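Local coordinates for competence/damage-inducible protein CinA (Agrobacterium tumefaciens, PDB 2A9S) that probably hydrolyses the amide of nicotinamide mononucleotide, as related CinA-family C-terminal domains do, at the interface of chains A and B. Numbering follows the deposited sequence. Chains: chain A/B, competence/damage-inducible protein CinA.

The interface of chains A and B. Residues chain A 55, 97, 99; chain B 61, 63-64, 67-68.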
loop_
_atom_site.group_PDB
_atom_site.type_symbol
_atom_site.label_atom_id
_atom_site.label_comp_id
_atom_site.label_asym_id
_atom_site.label_seq_id
_atom_site.Cartn_x
_atom_site.Cartn_y
_atom_site.Cartn_z
ATOM N N ARG A 55 -5.002 -4.637 7.085
ATOM C CA ARG A 55 -4.503 -4.866 5.728
ATOM C C ARG A 55 -4.766 -3.657 4.873
ATOM O O ARG A 55 -5.509 -2.749 5.257
ATOM C CB ARG A 55 -5.144 -6.118 5.093
ATOM C CG ARG A 55 -6.649 -5.976 4.885
ATOM C CD ARG A 55 -7.312 -7.319 4.569
ATOM N NE ARG A 55 -7.241 -8.220 5.708
ATOM C CZ ARG A 55 -7.522 -9.520 5.661
ATOM N NH1 ARG A 55 -7.904 -10.119 4.516
ATOM N NH2 ARG A 55 -7.411 -10.224 6.758
ATOM N N ARG A 97 -14.031 -7.026 3.445
ATOM C CA ARG A 97 -12.982 -7.972 3.051
ATOM C C ARG A 97 -11.738 -7.883 3.970
ATOM O O ARG A 97 -10.596 -8.152 3.553
ATOM C CB ARG A 97 -12.638 -7.832 1.571
ATOM C CG ARG A 97 -13.803 -8.272 0.685
ATOM C CD ARG A 97 -13.627 -7.886 -0.744
ATOM N NE ARG A 97 -14.843 -8.117 -1.545
ATOM C CZ ARG A 97 -14.840 -8.491 -2.826
ATOM N NH1 ARG A 97 -13.704 -8.729 -3.468
ATOM N NH2 ARG A 97 -15.983 -8.646 -3.469
ATOM N N ARG A 99 -10.593 -7.724 8.600
ATOM C CA ARG A 99 -10.988 -7.878 9.992
ATOM C C ARG A 99 -10.989 -6.541 10.704
ATOM O O ARG A 99 -11.068 -6.507 11.922
ATOM C CB ARG A 99 -10.046 -8.852 10.731
ATOM C CG ARG A 99 -9.691 -10.074 9.936
ATOM C CD ARG A 99 -9.127 -11.143 10.837
ATOM N NE ARG A 99 -9.624 -12.460 10.440
ATOM C CZ ARG A 99 -10.575 -13.130 11.088
ATOM N NH1 ARG A 99 -11.133 -12.630 12.191
ATOM N NH2 ARG A 99 -10.962 -14.316 10.634
ATOM N N THR B 61 -0.576 -8.809 8.700
ATOM C CA THR B 61 -1.110 -9.924 9.462
ATOM C C THR B 61 -0.940 -11.207 8.668
ATOM O O THR B 61 -0.982 -11.214 7.428
ATOM C CB THR B 61 -2.583 -9.696 9.876
ATOM O OG1 THR B 61 -3.416 -9.653 8.710
ATOM C CG2 THR B 61 -2.726 -8.335 10.656
ATOM N N ASP B 63 -2.999 -13.637 8.765
ATOM C CA ASP B 63 -4.313 -13.912 8.209
ATOM C C ASP B 63 -4.418 -13.260 6.835
ATOM O O ASP B 63 -4.975 -13.858 5.911
ATOM C CB ASP B 63 -5.440 -13.389 9.112
ATOM C CG ASP B 63 -6.795 -13.707 8.554
ATOM O OD1 ASP B 63 -7.152 -14.897 8.551
ATOM O OD2 ASP B 63 -7.479 -12.786 8.064
ATOM N N ALA B 64 -3.883 -12.040 6.695
ATOM C CA ALA B 64 -3.950 -11.331 5.423
ATOM C C ALA B 64 -3.083 -12.010 4.382
ATOM O O ALA B 64 -3.454 -12.042 3.218
ATOM C CB ALA B 64 -3.523 -9.835 5.567
ATOM N N ASP B 67 -5.241 -15.076 3.391
ATOM C CA ASP B 67 -6.517 -14.644 2.769
ATOM C C ASP B 67 -6.309 -13.965 1.408
ATOM O O ASP B 67 -6.938 -14.332 0.399
ATOM C CB ASP B 67 -7.313 -13.742 3.754
ATOM C CG ASP B 67 -8.659 -13.281 3.188
ATOM O OD1 ASP B 67 -9.175 -13.931 2.263
ATOM O OD2 ASP B 67 -9.236 -12.277 3.660
ATOM N N MET B 68 -5.372 -13.029 1.345
ATOM C CA MET B 68 -5.219 -12.191 0.154
ATOM C C MET B 68 -4.266 -12.827 -0.862
ATOM O O MET B 68 -4.436 -12.629 -2.049
ATOM C CB MET B 68 -4.692 -10.791 0.559
ATOM C CG MET B 68 -5.744 -9.943 1.284
ATOM S SD MET B 68 -5.058 -8.407 2.027
ATOM C CE MET B 68 -4.357 -7.670 0.684
HETATM O O HOH W 1 -6.062 -9.756 8.986
#
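A:Arg55, on strand 53-59, reaches across the two-fold interface and lays its guanidinium over helix 62-69 of chain B, with its two terminal nitrogens divided between two aspartates one helical turn apart. NH1 of A:Arg55 forms a salt bridge and hydrogen bond to OD2 of B:Asp67 at 2.7 Å. NH2 of A:Arg55 does the same with OD2 of B:Asp63 at 2.9 Å. Both oxygens lie close to the guanidinium plane and are met on their anti sides, tilted out of the carboxylate plane, more so at B:Asp67. Both carboxylates are turned well away from the guanidinium plane (51° for B:Asp63, 61° for B:Asp67). Each gives A:Arg55 one oxygen rather than a two-oxygen fork. Between them the helix backbone passes under one guanidinium face, with CA of B:Ala64 4.0 Å from CZ of A:Arg55. The arginine chain bends at chi3 (66°), which turns its head along the helix. Its aliphatic part packs on B:Met68, whose SD lies 3.6 Å from CD of A:Arg55. A weak hydrogen bond and salt bridge runs from NE of A:Arg99 to OD2 of B:Asp63 at 3.2 Å, the flat groups nearly perpendicular. The oxygen of water 1 lies 2.6 Å from NH2 of A:Arg55 and bonds OG1 of B:Thr61. That hydroxyl also accepts the backbone N-H of B:Ala64. The arginines probably stabilise the aspartates as carboxylates. Repeated by symmetry, the patch helps hold the deposited dimer together, which may be the biological one.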